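Local coordinates for putative translation initiation inhibitor (Salmonella typhimurium, PDB 3GTZ), which is of unknown function but belongs to the RutC family of YjgF-like proteins and may inhibit translation initiation, at residues N22-T27 / A50-Q55; A76-A81 / R94-A99. All blocks are in the same frame, centred on the assembly; numbering follows the deposited sequence.

Overall arrangement
Both contacts seat a helix on the mixed sheet that forms the body of the chain. Interaction 1 packs the end of helix 37-54 on strand 23-28. Interaction 2 packs helix 75-85 on strand 93-98, an outermost strand of the sheet within this chain. Their centres are 21 Å apart, on opposite sides of the centre of the chain. The nearest atoms are about 12 Å apart, so the two do not touch. Interaction 1 is apolar, while interaction 2 combines a hydrogen-bonded pair with packing. Both lie beside the third subunit of the trimer. In relatives of this family the ligand sites lie in clefts between subunits.

Interaction 1. Residues N22-T27 / A50-Q55; sequences NTLWYT and AVLEKQ
L24 and Y26 of strand 23-28 meet V51, L52 and Q55 near the C-terminal end of helix 37-54. The helix packs on one face of the sheet, as in the alpha/beta fold of YjgF-like proteins. L24 comes first and touches two residues. Its CD1 lies 3.9 Å from CG of Q55, and the two side chains cross at about a right angle. The aliphatic part of Q55 makes this touch, not its amide. Q55 is bent at chi2. Its CG stands beside its own backbone N (chi1 -62°). The other branch of L24 turns to L52, where L24 CD2 is 4.2 Å from L52 CD2. W25 belongs to the other face of the sheet and packs on L63 of the second subunit. Y26 again turns to the helix. Its ring swings out with CG anti to the backbone N (chi1 174°). V51 CG2 lies over one face of the ring; V51 CG1 is on the same side, a little farther from the ring plane. V51 CG2 is 3.7 Å from Y26 CE1 and 3.8 Å from Y26 CZ. V51 CG2 sits 4.1 Å from the centroid of the Y26 ring, 26° off the ring normal. This is a CH-pi contact displaced toward the hydroxyl side of the ring. Q47 and I48, earlier on the same helix, also touch Y26, and V17 of strand 15-20 touches both L24 and Y26. The contact therefore rests on van der Waals and CH-pi contacts, and burial of apolar surface probably holds the helix end on the sheet.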
loop_
_atom_site.group_PDB
_atom_site.type_symbol
_atom_site.label_atom_id
_atom_site.label_comp_id
_atom_site.label_asym_id
_atom_site.label_seq_id
_atom_site.Cartn_x
_atom_site.Cartn_y
_atom_site.Cartn_z
ATOM N N ASN A 22 3.608 -5.006 -17.044
ATOM C CA ASN A 22 4.922 -5.503 -16.627
ATOM C C ASN A 22 5.167 -5.404 -15.132
ATOM O O ASN A 22 6.311 -5.273 -14.693
ATOM C CB ASN A 22 6.038 -4.794 -17.420
ATOM C CG ASN A 22 5.759 -4.802 -18.918
ATOM O OD1 ASN A 22 5.545 -3.757 -19.526
ATOM N ND2 ASN A 22 5.674 -5.982 -19.489
ATOM N N THR A 23 4.076 -5.490 -14.369
ATOM C CA THR A 23 4.093 -5.338 -12.931
ATOM C C THR A 23 3.212 -6.408 -12.338
ATOM O O THR A 23 2.251 -6.819 -12.935
ATOM C CB THR A 23 3.582 -3.968 -12.538
ATOM O OG1 THR A 23 4.206 -2.970 -13.370
ATOM C CG2 THR A 23 3.853 -3.676 -11.088
ATOM N N LEU A 24 3.579 -6.880 -11.165
ATOM C CA LEU A 24 2.966 -8.038 -10.545
ATOM C C LEU A 24 2.699 -7.646 -9.107
ATOM O O LEU A 24 3.571 -7.056 -8.437
ATOM C CB LEU A 24 3.925 -9.233 -10.586
ATOM C CG LEU A 24 3.463 -10.529 -9.881
ATOM C CD1 LEU A 24 4.160 -11.824 -10.453
ATOM C CD2 LEU A 24 3.666 -10.424 -8.377
ATOM N N TRP A 25 1.494 -7.958 -8.643
ATOM C CA TRP A 25 1.055 -7.636 -7.290
ATOM C C TRP A 25 0.662 -8.945 -6.629
ATOM O O TRP A 25 0.057 -9.829 -7.284
ATOM C CB TRP A 25 -0.180 -6.792 -7.336
ATOM C CG TRP A 25 -0.014 -5.370 -7.671
ATOM C CD1 TRP A 25 0.042 -4.319 -6.783
ATOM C CD2 TRP A 25 0.004 -4.793 -8.973
ATOM N NE1 TRP A 25 0.153 -3.134 -7.456
ATOM C CE2 TRP A 25 0.121 -3.389 -8.804
ATOM C CE3 TRP A 25 -0.051 -5.317 -10.259
ATOM C CZ2 TRP A 25 0.177 -2.498 -9.888
ATOM C CZ3 TRP A 25 0.038 -4.422 -11.363
ATOM C CH2 TRP A 25 0.137 -3.039 -11.163
ATOM N N TYR A 26 0.956 -9.043 -5.334
ATOM C CA TYR A 26 0.743 -10.268 -4.569
ATOM C C TYR A 26 0.843 -9.981 -3.105
ATOM O O TYR A 26 1.615 -9.143 -2.711
ATOM C CB TYR A 26 1.849 -11.264 -4.917
ATOM C CG TYR A 26 1.844 -12.535 -4.105
ATOM C CD1 TYR A 26 0.849 -13.496 -4.300
ATOM C CD2 TYR A 26 2.835 -12.795 -3.166
ATOM C CE1 TYR A 26 0.831 -14.680 -3.577
ATOM C CE2 TYR A 26 2.816 -13.978 -2.405
ATOM C CZ TYR A 26 1.820 -14.924 -2.635
ATOM O OH TYR A 26 1.801 -16.128 -1.929
ATOM N N THR A 27 0.117 -10.745 -2.301
ATOM C CA THR A 27 0.160 -10.645 -0.862
ATOM C C THR A 27 0.429 -12.029 -0.298
ATOM O O THR A 27 -0.339 -12.938 -0.520
ATOM C CB THR A 27 -1.181 -10.091 -0.296
ATOM O OG1 THR A 27 -1.198 -8.653 -0.407
ATOM C CG2 THR A 27 -1.351 -10.485 1.197
ATOM N N ALA A 50 8.385 -18.633 -5.158
ATOM C CA ALA A 50 7.695 -19.612 -5.997
ATOM C C ALA A 50 6.734 -18.932 -6.960
ATOM O O ALA A 50 6.735 -19.240 -8.151
ATOM C CB ALA A 50 6.946 -20.626 -5.132
ATOM N N VAL A 51 5.932 -18.009 -6.422
ATOM C CA VAL A 51 5.025 -17.173 -7.200
ATOM C C VAL A 51 5.782 -16.366 -8.235
ATOM O O VAL A 51 5.375 -16.341 -9.355
ATOM C CB VAL A 51 4.215 -16.191 -6.261
ATOM C CG1 VAL A 51 3.838 -14.898 -6.968
ATOM C CG2 VAL A 51 2.993 -16.896 -5.673
ATOM N N LEU A 52 6.874 -15.693 -7.859
ATOM C CA LEU A 52 7.629 -14.884 -8.813
ATOM C C LEU A 52 8.251 -15.736 -9.931
ATOM O O LEU A 52 8.265 -15.314 -11.089
ATOM C CB LEU A 52 8.716 -14.044 -8.124
ATOM C CG LEU A 52 8.300 -12.909 -7.188
ATOM C CD1 LEU A 52 9.502 -12.354 -6.455
ATOM C CD2 LEU A 52 7.615 -11.814 -7.968
ATOM N N GLU A 53 8.736 -16.935 -9.621
ATOM C CA GLU A 53 9.405 -17.706 -10.679
ATOM C C GLU A 53 8.449 -18.460 -11.599
ATOM O O GLU A 53 8.740 -18.659 -12.773
ATOM C CB GLU A 53 10.652 -18.514 -10.201
ATOM C CG GLU A 53 10.547 -19.398 -8.985
ATOM C CD GLU A 53 11.806 -19.284 -8.075
ATOM O OE1 GLU A 53 12.509 -18.255 -8.169
ATOM O OE2 GLU A 53 12.084 -20.204 -7.256
ATOM N N LYS A 54 7.261 -18.770 -11.108
ATOM C CA LYS A 54 6.228 -19.364 -11.947
ATOM C C LYS A 54 5.911 -18.412 -13.109
ATOM O O LYS A 54 5.558 -18.881 -14.187
ATOM C CB LYS A 54 4.980 -19.691 -11.098
ATOM C CG LYS A 54 3.788 -20.307 -11.850
ATOM C CD LYS A 54 3.685 -21.832 -11.640
ATOM C CE LYS A 54 2.599 -22.482 -12.599
ATOM N NZ LYS A 54 2.658 -24.014 -12.731
ATOM N N GLN A 55 6.076 -17.093 -12.885
ATOM C CA GLN A 55 5.853 -16.061 -13.902
ATOM C C GLN A 55 7.136 -15.621 -14.617
ATOM O O GLN A 55 7.159 -14.619 -15.355
ATOM C CB GLN A 55 5.195 -14.821 -13.253
ATOM C CG GLN A 55 3.835 -15.093 -12.643
ATOM C CD GLN A 55 2.950 -15.882 -13.593
ATOM O OE1 GLN A 55 2.874 -15.577 -14.778
ATOM N NE2 GLN A 55 2.300 -16.891 -13.085
#

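Interaction 2. Residues A76-A81 / R94-A99; sequences AAMNKA and RCTVQA
N79 and R94 make the polar link between helix 75-85 and strand 93-98. R94 NH2 donates to N79 OD1 at 2.9 Å, with an N-H...O angle of 141°. R94 NH1 makes a weak bond to N79 OD1 at 3.1 Å; the place of NH1 is less sure. NH2 makes the surer bond; if the weak NH1 bond holds, both terminal nitrogens share one oxygen near the edge of the guanidinium. The amide and guanidinium planes are nearly perpendicular. NH2 approaches from above the carbonyl plane of N79, 46° out of it. R94 leaves the strand with CG anti to the backbone N, then bends at chi2 and chi3, which turns its end toward the helix. W82, further along helix 75-85, adds a cation-pi contact to R94. This second partner probably helps to fix the guanidinium. M102 of the third subunit packs on N79. Outside this pair, M78 and T96 meet tip to tip. The methyl M78 CE lies 3.5 Å from T96 CG2. It is modelled too close to R94, so its exact place is doubtful. The helix and strand segments run nearly antiparallel, at 156°, with their axes 11.3 Å apart at closest approach. They are the second and third elements of a beta-alpha-beta unit that begins with strand 62-69. I67 and L69 of that strand touch M78, and T41 of helix 37-54 packs against it too.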
loop_
_atom_site.group_PDB
_atom_site.type_symbol
_atom_site.label_atom_id
_atom_site.label_comp_id
_atom_site.label_asym_id
_atom_site.label_seq_id
_atom_site.Cartn_x
_atom_site.Cartn_y
_atom_site.Cartn_z
ATOM N N ALA A 76 12.085 -8.740 15.448
ATOM C CA ALA A 76 13.424 -9.316 15.340
ATOM C C ALA A 76 13.348 -10.642 14.619
ATOM O O ALA A 76 14.211 -10.958 13.820
ATOM C CB ALA A 76 14.116 -9.491 16.748
ATOM N N ALA A 77 12.322 -11.420 14.920
ATOM C CA ALA A 77 12.139 -12.700 14.260
ATOM C C ALA A 77 11.936 -12.532 12.749
ATOM O O ALA A 77 12.538 -13.253 11.981
ATOM C CB ALA A 77 11.033 -13.435 14.862
ATOM N N MET A 78 11.154 -11.538 12.329
ATOM C CA MET A 78 10.927 -11.323 10.905
ATOM C C MET A 78 12.108 -10.693 10.167
ATOM O O MET A 78 12.297 -10.971 8.995
ATOM C CB MET A 78 9.573 -10.609 10.631
ATOM C CG MET A 78 9.584 -9.151 10.420
ATOM S SD MET A 78 10.486 -8.591 8.950
ATOM C CE MET A 78 10.607 -6.853 9.395
ATOM N N ASN A 79 12.913 -9.875 10.837
ATOM C CA ASN A 79 14.194 -9.381 10.252
ATOM C C ASN A 79 15.241 -10.466 10.047
ATOM O O ASN A 79 16.017 -10.427 9.091
ATOM C CB ASN A 79 14.819 -8.284 11.113
ATOM C CG ASN A 79 14.148 -6.953 10.913
ATOM O OD1 ASN A 79 13.549 -6.697 9.857
ATOM N ND2 ASN A 79 14.231 -6.090 11.919
ATOM N N LYS A 80 15.288 -11.412 10.966
ATOM C CA LYS A 80 16.186 -12.533 10.854
ATOM C C LYS A 80 15.809 -13.343 9.623
ATOM O O LYS A 80 16.674 -13.686 8.864
ATOM C CB LYS A 80 16.071 -13.368 12.107
ATOM C CG LYS A 80 17.090 -14.464 12.330
ATOM C CD LYS A 80 16.431 -15.552 13.208
ATOM C CE LYS A 80 17.354 -16.135 14.234
ATOM N NZ LYS A 80 16.645 -17.285 14.898
ATOM N N ALA A 81 14.519 -13.623 9.400
ATOM C CA ALA A 81 14.082 -14.333 8.179
ATOM C C ALA A 81 14.367 -13.512 6.941
ATOM O O ALA A 81 14.934 -13.986 5.983
ATOM C CB ALA A 81 12.620 -14.673 8.254
ATOM N N ARG A 94 11.523 -1.261 1.523
ATOM C CA ARG A 94 10.920 -2.083 2.547
ATOM C C ARG A 94 10.308 -1.201 3.587
ATOM O O ARG A 94 10.788 -0.110 3.874
ATOM C CB ARG A 94 11.946 -3.014 3.207
ATOM C CG ARG A 94 11.395 -3.711 4.455
ATOM C CD ARG A 94 11.967 -5.052 4.654
ATOM N NE ARG A 94 13.133 -5.037 5.510
ATOM C CZ ARG A 94 13.115 -5.259 6.816
ATOM N NH1 ARG A 94 11.985 -5.486 7.451
ATOM N NH2 ARG A 94 14.254 -5.220 7.503
ATOM N N CYS A 95 9.260 -1.714 4.185
ATOM C CA CYS A 95 8.487 -0.950 5.085
ATOM C C CYS A 95 7.755 -1.958 5.996
ATOM O O CYS A 95 7.041 -2.845 5.512
ATOM C CB CYS A 95 7.572 -0.125 4.192
ATOM S SG CYS A 95 6.154 0.400 4.929
ATOM N N THR A 96 8.006 -1.855 7.300
ATOM C CA THR A 96 7.422 -2.740 8.283
ATOM C C THR A 96 6.586 -1.965 9.288
ATOM O O THR A 96 7.071 -1.007 9.879
ATOM C CB THR A 96 8.511 -3.477 9.052
ATOM O OG1 THR A 96 9.473 -3.987 8.126
ATOM C CG2 THR A 96 7.936 -4.627 9.807
ATOM N N VAL A 97 5.340 -2.392 9.480
ATOM C CA VAL A 97 4.450 -1.808 10.473
ATOM C C VAL A 97 3.648 -2.876 11.183
ATOM O O VAL A 97 3.444 -3.950 10.643
ATOM C CB VAL A 97 3.450 -0.860 9.829
ATOM C CG1 VAL A 97 4.180 0.212 9.045
ATOM C CG2 VAL A 97 2.441 -1.643 8.949
ATOM N N GLN A 98 3.158 -2.557 12.382
ATOM C CA GLN A 98 2.368 -3.499 13.182
ATOM C C GLN A 98 0.917 -3.143 13.066
ATOM O O GLN A 98 0.564 -2.020 13.211
ATOM C CB GLN A 98 2.783 -3.445 14.639
ATOM C CG GLN A 98 2.054 -4.429 15.522
ATOM C CD GLN A 98 0.772 -3.873 16.077
ATOM O OE1 GLN A 98 0.671 -2.691 16.337
ATOM N NE2 GLN A 98 -0.209 -4.728 16.270
ATOM N N ALA A 99 0.075 -4.116 12.793
ATOM C CA ALA A 99 -1.334 -3.868 12.561
ATOM C C ALA A 99 -2.132 -5.124 12.877
ATOM O O ALA A 99 -1.566 -6.198 13.087
ATOM C CB ALA A 99 -1.553 -3.435 11.138
#